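Local structure of 2-keto acid:ferredoxin oxidoreductase subunit alpha (Pyrococcus furiosus, 1YD7) at residues T159-F164 against E194-P199. The protein probably serves as the alpha subunit of a four-subunit enzyme that oxidises 2-oxoglutarate to succinyl-CoA and passes the electrons to ferredoxin. Sequence-based numbering, arbitrary orientation.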
loop_
_atom_site.group_PDB
_atom_site.type_symbol
_atom_site.label_atom_id
_atom_site.label_comp_id
_atom_site.label_asym_id
_atom_site.label_seq_id
_atom_site.Cartn_x
_atom_site.Cartn_y
_atom_site.Cartn_z
ATOM N N THR A 159 6.012 -3.991 13.555
ATOM C CA THR A 159 6.985 -2.935 13.662
ATOM C C THR A 159 7.054 -2.113 12.367
ATOM O O THR A 159 6.512 -2.522 11.310
ATOM C CB THR A 159 8.378 -3.506 13.916
ATOM O OG1 THR A 159 8.874 -4.132 12.729
ATOM C CG2 THR A 159 8.341 -4.539 15.049
ATOM N N VAL A 160 7.744 -0.971 12.461
ATOM C CA VAL A 160 7.968 -0.068 11.331
ATOM C C VAL A 160 8.800 -0.751 10.256
ATOM O O VAL A 160 8.506 -0.592 9.074
ATOM C CB VAL A 160 8.634 1.264 11.756
ATOM C CG1 VAL A 160 8.943 2.143 10.573
ATOM C CG2 VAL A 160 7.753 2.043 12.740
ATOM N N GLN A 161 9.838 -1.485 10.661
ATOM C CA GLN A 161 10.640 -2.294 9.725
ATOM C C GLN A 161 9.745 -3.274 8.933
ATOM O O GLN A 161 9.880 -3.401 7.721
ATOM C CB GLN A 161 11.703 -3.082 10.470
ATOM C CG GLN A 161 12.627 -3.942 9.581
ATOM C CD GLN A 161 13.491 -3.104 8.693
ATOM O OE1 GLN A 161 14.231 -2.251 9.172
ATOM N NE2 GLN A 161 13.418 -3.342 7.380
ATOM N N GLU A 162 8.830 -3.936 9.634
ATOM C CA GLU A 162 7.874 -4.850 9.013
ATOM C C GLU A 162 6.832 -4.155 8.134
ATOM O O GLU A 162 6.440 -4.705 7.121
ATOM C CB GLU A 162 7.177 -5.686 10.073
ATOM C CG GLU A 162 8.099 -6.726 10.661
ATOM C CD GLU A 162 7.403 -7.647 11.634
ATOM O OE1 GLU A 162 6.288 -7.317 12.085
ATOM O OE2 GLU A 162 7.979 -8.720 11.921
ATOM N N ALA A 163 6.378 -2.965 8.527
ATOM C CA ALA A 163 5.544 -2.142 7.659
ATOM C C ALA A 163 6.236 -1.880 6.308
ATOM O O ALA A 163 5.625 -2.049 5.247
ATOM C CB ALA A 163 5.156 -0.846 8.318
ATOM N N PHE A 164 7.521 -1.549 6.349
ATOM C CA PHE A 164 8.274 -1.421 5.140
ATOM C C PHE A 164 8.349 -2.733 4.338
ATOM O O PHE A 164 7.866 -2.772 3.199
ATOM C CB PHE A 164 9.667 -0.903 5.386
ATOM C CG PHE A 164 10.392 -0.548 4.121
ATOM C CD1 PHE A 164 10.150 0.662 3.495
ATOM C CD2 PHE A 164 11.274 -1.442 3.524
ATOM C CE1 PHE A 164 10.792 0.989 2.308
ATOM C CE2 PHE A 164 11.901 -1.135 2.311
ATOM C CZ PHE A 164 11.658 0.089 1.722
ATOM N N GLU A 194 10.681 4.470 14.036
ATOM C CA GLU A 194 11.850 3.617 14.131
ATOM C C GLU A 194 12.787 4.033 13.047
ATOM O O GLU A 194 12.340 4.521 12.003
ATOM C CB GLU A 194 11.458 2.134 14.001
ATOM C CG GLU A 194 12.617 1.202 13.682
ATOM C CD GLU A 194 12.259 -0.298 13.579
ATOM O OE1 GLU A 194 11.060 -0.716 13.681
ATOM O OE2 GLU A 194 13.240 -1.064 13.394
ATOM N N ARG A 195 14.090 3.861 13.287
ATOM C CA ARG A 195 15.105 4.196 12.295
ATOM C C ARG A 195 15.310 2.973 11.410
ATOM O O ARG A 195 15.717 1.919 11.892
ATOM C CB ARG A 195 16.416 4.589 12.968
ATOM C CG ARG A 195 17.505 5.131 12.039
ATOM C CD ARG A 195 18.710 5.644 12.884
ATOM N NE ARG A 195 19.719 6.280 12.039
ATOM C CZ ARG A 195 20.946 5.821 11.831
ATOM N NH1 ARG A 195 21.396 4.751 12.468
ATOM N NH2 ARG A 195 21.750 6.463 10.995
ATOM N N VAL A 196 14.982 3.105 10.130
ATOM C CA VAL A 196 15.108 1.998 9.200
ATOM C C VAL A 196 15.876 2.426 7.966
ATOM O O VAL A 196 15.727 3.544 7.461
ATOM C CB VAL A 196 13.728 1.372 8.790
ATOM C CG1 VAL A 196 12.926 0.983 10.018
ATOM C CG2 VAL A 196 12.944 2.303 7.956
ATOM N N TYR A 197 16.722 1.511 7.518
ATOM C CA TYR A 197 17.404 1.629 6.256
ATOM C C TYR A 197 16.395 1.511 5.085
ATOM O O TYR A 197 15.689 0.512 4.937
ATOM C CB TYR A 197 18.514 0.566 6.152
ATOM C CG TYR A 197 19.241 0.678 4.846
ATOM C CD1 TYR A 197 20.098 1.736 4.604
ATOM C CD2 TYR A 197 19.019 -0.236 3.821
ATOM C CE1 TYR A 197 20.732 1.880 3.379
ATOM C CE2 TYR A 197 19.680 -0.107 2.591
ATOM C CZ TYR A 197 20.520 0.950 2.373
ATOM O OH TYR A 197 21.164 1.113 1.143
ATOM N N ILE A 198 16.333 2.571 4.288
ATOM C CA ILE A 198 15.472 2.661 3.120
ATOM C C ILE A 198 16.359 2.360 1.929
ATOM O O ILE A 198 17.182 3.191 1.575
ATOM C CB ILE A 198 14.898 4.078 2.916
ATOM C CG1 ILE A 198 14.121 4.554 4.158
ATOM C CG2 ILE A 198 14.010 4.104 1.636
ATOM C CD1 ILE A 198 12.901 3.713 4.530
ATOM N N PRO A 199 16.200 1.175 1.311
ATOM C CA PRO A 199 17.158 0.763 0.294
ATOM C C PRO A 199 17.082 1.566 -1.001
ATOM O O PRO A 199 16.083 2.203 -1.278
ATOM C CB PRO A 199 16.787 -0.707 0.033
ATOM C CG PRO A 199 15.851 -1.102 1.153
ATOM C CD PRO A 199 15.148 0.157 1.509
HETATM O O HOH W 1 15.341 -1.886 5.554
HETATM O O HOH W 2 16.600 -1.281 8.817
HETATM O O HOH W 3 15.172 -2.241 12.095
#
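E194 reaches from the strand 193-198 to the first turn of helix 160-177, where a two-stranded antiparallel sheet, completed by strand 19-24, packs beside the parallel alpha/beta core of a thiamine-diphosphate-binding-type domain. Its CB lies 3.7 Å from V160 CB, the two side chains running alongside one another and pointing opposite ways. CG stands anti to the backbone N (chi1 163°), and the extended chain beyond it carries the carboxylate to the helix N-terminus. There OE1 accepts a weak hydrogen bond from Q161 N, 3.3 Å long. T159 is the N-cap of this helix, its OG1 accepting from E162 N. The nearby helix start would tend to favour the charged form of E194. OE2 turns to a water that also donates to Q161 OE1.

In Q161, chi2 (66°) bends the chain at CD. The amide OE1 comes within 3.6 Å of V196 CG1. A second water joins Q161 OE1 to Y197 N, and a third links NE2 to Y197 O, while D165 OD2 accepts a direct bond from NE2.

On the buried side V160 CG1 meets V196 CG1 at 4.2 Å. One turn on, F164 lies against A32 and L35 of helix 25-36; its ring passes obliquely by I198 CD1, and at its tip CZ stops 3.5 Å from P199 CD.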